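Local coordinates for protein LEOA (Escherichia coli, PDB 4AUR) that is a bacterial dynamin that probably binds and hydrolyses GTP and may act on membranes, at residues Q20-L25 / Q40-A45; G29-N34 / Q554-I559. One frame throughout, in Å; residues are numbered along the deposited sequence.

In the fold
From the N terminus, helix 3-30 carries one side of both contacts. Contact 1 joins its residues 20-25 to 40-45 on helix 38-51, the next helix in the chain, and so closes a short helical hairpin just ahead of strand 54-60, the first strand of the GTPase sheet. Contact 2 takes up the last turn of helix 3-30 and the loop that follows (29-34), and pairs them with 554-559 on helix 547-567, a closure over 519 residues that brings the C-terminal helix back to the N-terminal one. The two closures cross along the chain, and their centres lie about 17 Å apart. Helix 275-343 is touched by side chains from both, so the first and last helices of the chain and this long helix pack together.

Contact 1 (Q20-L25 / Q40-A45); sequences QLRGML and QKVTSA
The antiparallel helical hairpin of helices 3-30 and 38-51 is held here by Arg22, Leu21 and Leu25 on one side and Val42 and Thr43 on the other. The axes of the two segments come within 9.8 Å and run antiparallel, 174° between their directions, with Arg22 level with Val42. Val42 supplies the apolar wedge: its CG2 meets Leu25 CD1 at 4.1 Å and Leu21 CD2 at 4.2 Å, so that one methyl touches leucines a helical turn apart. Its other methyl, CG1, is anti to the backbone N (chi1 164°) and rests against the aliphatic part of Arg22, 4.1 Å from Arg22 CD. The hairpin leads directly into the GTPase domain, and its buried face is backed by helix 275-343, where Val282 touches both leucines and Met275 touches Val42. At the more exposed flank Arg22 NH1 donates to Thr43 OG1 at 2.9 Å. This bond is somewhat bent, 140° at the hydrogen, with the hydroxyl oxygen tilted from the guanidinium plane while Thr43 CB lies at the guanidinium edge. Thr43 OG1 is also hydrogen-bonded to Leu39 O one turn earlier, a bond within helix 38-51 that helps to fix the hydroxyl that receives the arginine.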
loop_
_atom_site.group_PDB
_atom_site.type_symbol
_atom_site.label_atom_id
_atom_site.label_comp_id
_atom_site.label_asym_id
_atom_site.label_seq_id
_atom_site.Cartn_x
_atom_site.Cartn_y
_atom_site.Cartn_z
ATOM N N GLN A 20 -12.599 -17.483 9.707
ATOM C CA GLN A 20 -11.734 -16.612 8.912
ATOM C C GLN A 20 -10.996 -15.659 9.818
ATOM O O GLN A 20 -9.857 -15.311 9.575
ATOM C CB GLN A 20 -12.552 -15.798 7.930
ATOM C CG GLN A 20 -13.215 -16.627 6.834
ATOM C CD GLN A 20 -14.483 -15.969 6.331
ATOM O OE1 GLN A 20 -14.710 -14.773 6.548
ATOM N NE2 GLN A 20 -15.316 -16.740 5.660
ATOM N N LEU A 21 -11.668 -15.227 10.877
ATOM C CA LEU A 21 -11.027 -14.423 11.896
ATOM C C LEU A 21 -9.853 -15.161 12.480
ATOM O O LEU A 21 -8.768 -14.629 12.564
ATOM C CB LEU A 21 -12.020 -14.052 12.988
ATOM C CG LEU A 21 -11.550 -12.972 13.956
ATOM C CD1 LEU A 21 -11.098 -11.765 13.156
ATOM C CD2 LEU A 21 -12.641 -12.601 14.935
ATOM N N ARG A 22 -10.062 -16.409 12.863
ATOM C CA ARG A 22 -8.978 -17.271 13.358
ATOM C C ARG A 22 -7.818 -17.352 12.394
ATOM O O ARG A 22 -6.684 -17.335 12.803
ATOM C CB ARG A 22 -9.505 -18.671 13.649
ATOM C CG ARG A 22 -8.983 -19.224 14.965
ATOM C CD ARG A 22 -9.807 -20.398 15.456
ATOM N NE ARG A 22 -9.788 -21.504 14.506
ATOM C CZ ARG A 22 -10.338 -22.683 14.718
ATOM N NH1 ARG A 22 -10.963 -22.955 15.856
ATOM N NH2 ARG A 22 -10.264 -23.602 13.781
ATOM N N GLY A 23 -8.118 -17.436 11.108
ATOM C CA GLY A 23 -7.099 -17.493 10.074
ATOM C C GLY A 23 -6.345 -16.191 9.996
ATOM O O GLY A 23 -5.156 -16.174 9.729
HETATM N N MSE A 24 -7.037 -15.090 10.239
HETATM C CA MSE A 24 -6.428 -13.786 10.124
HETATM C C MSE A 24 -5.509 -13.646 11.286
HETATM O O MSE A 24 -4.440 -13.055 11.140
HETATM C CB MSE A 24 -7.484 -12.687 10.088
HETATM C CG MSE A 24 -8.152 -12.631 8.734
HETATM SE SE MSE A 24 -9.311 -11.030 8.694
HETATM C CE MSE A 24 -11.102 -11.811 8.533
ATOM N N LEU A 25 -5.884 -14.209 12.445
ATOM C CA LEU A 25 -5.031 -14.149 13.649
ATOM C C LEU A 25 -3.742 -14.923 13.526
ATOM O O LEU A 25 -2.702 -14.478 13.986
ATOM C CB LEU A 25 -5.769 -14.687 14.846
ATOM C CG LEU A 25 -6.808 -13.712 15.388
ATOM C CD1 LEU A 25 -7.896 -14.434 16.170
ATOM C CD2 LEU A 25 -6.144 -12.648 16.247
ATOM N N GLN A 40 -7.755 -19.046 21.011
ATOM C CA GLN A 40 -8.587 -19.892 21.843
ATOM C C GLN A 40 -9.889 -19.184 22.234
ATOM O O GLN A 40 -10.923 -19.828 22.396
ATOM C CB GLN A 40 -7.811 -20.381 23.056
ATOM C CG GLN A 40 -8.280 -21.746 23.525
ATOM C CD GLN A 40 -7.690 -22.900 22.711
ATOM O OE1 GLN A 40 -6.475 -22.926 22.423
ATOM N NE2 GLN A 40 -8.548 -23.884 22.357
ATOM N N LYS A 41 -9.858 -17.860 22.370
ATOM C CA LYS A 41 -11.080 -17.110 22.682
ATOM C C LYS A 41 -12.061 -17.295 21.548
ATOM O O LYS A 41 -13.223 -17.606 21.778
ATOM C CB LYS A 41 -10.809 -15.634 22.869
ATOM C CG LYS A 41 -9.906 -15.288 24.041
ATOM C CD LYS A 41 -10.682 -15.051 25.317
ATOM C CE LYS A 41 -9.749 -14.772 26.484
ATOM N NZ LYS A 41 -9.309 -16.032 27.152
ATOM N N VAL A 42 -11.575 -17.142 20.318
ATOM C CA VAL A 42 -12.432 -17.292 19.126
ATOM C C VAL A 42 -13.054 -18.684 18.986
ATOM O O VAL A 42 -14.247 -18.804 18.731
ATOM C CB VAL A 42 -11.669 -16.901 17.849
ATOM C CG1 VAL A 42 -12.374 -17.398 16.594
ATOM C CG2 VAL A 42 -11.497 -15.391 17.799
ATOM N N THR A 43 -12.250 -19.731 19.132
ATOM C CA THR A 43 -12.777 -21.102 19.180
ATOM C C THR A 43 -13.923 -21.273 20.200
ATOM O O THR A 43 -14.982 -21.778 19.854
ATOM C CB THR A 43 -11.670 -22.103 19.534
ATOM O OG1 THR A 43 -10.623 -22.011 18.575
ATOM C CG2 THR A 43 -12.196 -23.523 19.541
ATOM N N SER A 44 -13.714 -20.827 21.440
ATOM C CA SER A 44 -14.777 -20.821 22.458
ATOM C C SER A 44 -16.066 -20.150 21.980
ATOM O O SER A 44 -17.166 -20.683 22.170
ATOM C CB SER A 44 -14.314 -20.127 23.749
ATOM O OG SER A 44 -13.267 -20.834 24.409
ATOM N N ALA A 45 -15.954 -18.983 21.366
ATOM C CA ALA A 45 -17.147 -18.283 20.904
ATOM C C ALA A 45 -17.845 -19.069 19.809
ATOM O O ALA A 45 -19.064 -19.013 19.693
ATOM C CB ALA A 45 -16.817 -16.878 20.432
#

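Contact 2 (G29-N34 / Q554-I559)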
loop_
_atom_site.group_PDB
_atom_site.type_symbol
_atom_site.label_atom_id
_atom_site.label_comp_id
_atom_site.label_asym_id
_atom_site.label_seq_id
_atom_site.Cartn_x
_atom_site.Cartn_y
_atom_site.Cartn_z
ATOM N N GLY A 29 0.036 -13.375 13.961
ATOM C CA GLY A 29 1.005 -14.072 14.795
ATOM C C GLY A 29 2.255 -14.291 13.977
ATOM O O GLY A 29 3.368 -14.102 14.453
ATOM N N GLU A 30 2.066 -14.648 12.721
ATOM C CA GLU A 30 3.186 -14.934 11.869
ATOM C C GLU A 30 4.070 -13.712 11.602
ATOM O O GLU A 30 5.244 -13.876 11.338
ATOM C CB GLU A 30 2.695 -15.537 10.572
ATOM C CG GLU A 30 3.787 -16.149 9.713
ATOM C CD GLU A 30 4.383 -17.416 10.281
ATOM O OE1 GLU A 30 3.614 -18.305 10.727
ATOM O OE2 GLU A 30 5.633 -17.511 10.247
HETATM N N MSE A 31 3.526 -12.502 11.700
HETATM C CA MSE A 31 4.320 -11.291 11.514
HETATM C C MSE A 31 4.662 -10.695 12.863
HETATM O O MSE A 31 5.010 -9.523 12.981
HETATM C CB MSE A 31 3.668 -10.358 10.485
HETATM C CG MSE A 31 2.247 -9.969 10.788
HETATM SE SE MSE A 31 1.277 -9.217 9.237
HETATM C CE MSE A 31 1.986 -7.428 9.582
ATOM N N GLY A 32 4.636 -11.538 13.900
ATOM C CA GLY A 32 5.193 -11.209 15.202
ATOM C C GLY A 32 4.305 -10.318 16.026
ATOM O O GLY A 32 4.762 -9.662 16.935
ATOM N N ILE A 33 3.025 -10.311 15.719
ATOM C CA ILE A 33 2.065 -9.484 16.428
ATOM C C ILE A 33 1.411 -10.292 17.527
ATOM O O ILE A 33 1.417 -11.520 17.462
ATOM C CB ILE A 33 1.039 -8.933 15.437
ATOM C CG1 ILE A 33 1.796 -8.108 14.382
ATOM C CG2 ILE A 33 -0.042 -8.142 16.157
ATOM C CD1 ILE A 33 0.950 -7.338 13.418
ATOM N N ASN A 34 0.881 -9.580 18.533
ATOM C CA ASN A 34 0.431 -10.127 19.854
ATOM C C ASN A 34 -0.335 -11.457 19.881
ATOM O O ASN A 34 0.238 -12.491 20.244
ATOM C CB ASN A 34 -0.396 -9.062 20.629
ATOM C CG ASN A 34 -0.759 -9.508 22.065
ATOM O OD1 ASN A 34 -0.303 -10.558 22.549
ATOM N ND2 ASN A 34 -1.587 -8.709 22.748
ATOM N N GLN A 554 9.383 -9.847 1.657
ATOM C CA GLN A 554 8.919 -11.074 1.061
ATOM C C GLN A 554 8.003 -11.807 1.997
ATOM O O GLN A 554 6.897 -12.137 1.589
ATOM C CB GLN A 554 10.060 -11.987 0.675
ATOM C CG GLN A 554 10.584 -11.729 -0.711
ATOM C CD GLN A 554 9.647 -12.114 -1.829
ATOM O OE1 GLN A 554 9.774 -11.602 -2.927
ATOM N NE2 GLN A 554 8.732 -13.034 -1.572
ATOM N N LYS A 555 8.463 -12.062 3.232
ATOM C CA LYS A 555 7.662 -12.777 4.226
ATOM C C LYS A 555 6.336 -12.061 4.312
ATOM O O LYS A 555 5.319 -12.664 4.107
ATOM C CB LYS A 555 8.357 -12.915 5.600
ATOM C CG LYS A 555 8.049 -11.812 6.645
ATOM C CD LYS A 555 8.507 -12.154 8.095
ATOM C CE LYS A 555 8.262 -11.018 9.109
ATOM N NZ LYS A 555 8.140 -11.507 10.527
ATOM N N LEU A 556 6.350 -10.757 4.531
ATOM C CA LEU A 556 5.113 -10.004 4.666
ATOM C C LEU A 556 4.179 -10.110 3.462
ATOM O O LEU A 556 2.973 -10.064 3.630
ATOM C CB LEU A 556 5.407 -8.529 4.947
ATOM C CG LEU A 556 6.065 -8.192 6.276
ATOM C CD1 LEU A 556 6.399 -6.720 6.314
ATOM C CD2 LEU A 556 5.186 -8.520 7.450
ATOM N N SER A 557 4.708 -10.221 2.252
ATOM C CA SER A 557 3.841 -10.215 1.096
ATOM C C SER A 557 3.113 -11.553 0.976
ATOM O O SER A 557 1.917 -11.594 0.720
ATOM C CB SER A 557 4.617 -9.909 -0.177
ATOM O OG SER A 557 5.530 -10.959 -0.428
ATOM N N LEU A 558 3.852 -12.631 1.164
ATOM C CA LEU A 558 3.318 -13.944 1.217
ATOM C C LEU A 558 2.240 -14.000 2.269
ATOM O O LEU A 558 1.184 -14.614 2.061
ATOM C CB LEU A 558 4.430 -14.919 1.583
ATOM C CG LEU A 558 5.662 -15.012 0.680
ATOM C CD1 LEU A 558 6.705 -15.913 1.287
ATOM C CD2 LEU A 558 5.316 -15.540 -0.685
ATOM N N ILE A 559 2.517 -13.370 3.402
ATOM C CA ILE A 559 1.556 -13.258 4.472
ATOM C C ILE A 559 0.300 -12.453 4.112
ATOM O O ILE A 559 -0.812 -12.900 4.399
ATOM C CB ILE A 559 2.185 -12.700 5.759
ATOM C CG1 ILE A 559 3.233 -13.681 6.297
ATOM C CG2 ILE A 559 1.105 -12.553 6.815
ATOM C CD1 ILE A 559 3.937 -13.188 7.520
HETATM O O HOH W 1 7.456 -8.328 11.238
#
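Met31, a selenomethionine, packs on Leu556 and Ile559 of helix 547-567, and Glu30 on Ile559. The Met31 side chain stands at about a right angle to that of Leu556 and meets it twice through the same methyl: Leu556 CD2 lies 3.9 Å from Met31 CB and 4.0 Å from Met31 CE. Its CG sits between the backbone N and the carbonyl carbon (chi1 56°), and the chain then bends at chi3 (-85°), bringing CE back to this methyl. Ile559 crosses Met31 obliquely, with CG2 4.1 Å from Met31 SE, and its CD1 also reaches Met31 CB. The same CD1 packs on the aliphatic part of Glu30, 3.7 Å from Glu30 CG, the two side chains again nearly perpendicular. Helix 3-30 ends here in a Schellman motif with Gly32 as its C-prime residue: Gly32 N bonds to Gly29 O, Ile33 N to Leu28 O. The C-terminal helix of the chain packs beside the turn that terminates the N-terminal one, while Ala289 of helix 275-343 and Leu418 also touch Met31. On the more polar flank the Lys555 chain is extended beyond CG and its NZ comes within 3.8 Å of Glu30 O, a contact too long for a hydrogen bond. A water donates to Met31 O at 3.2 Å and accepts a weak bond from Lys555 NZ.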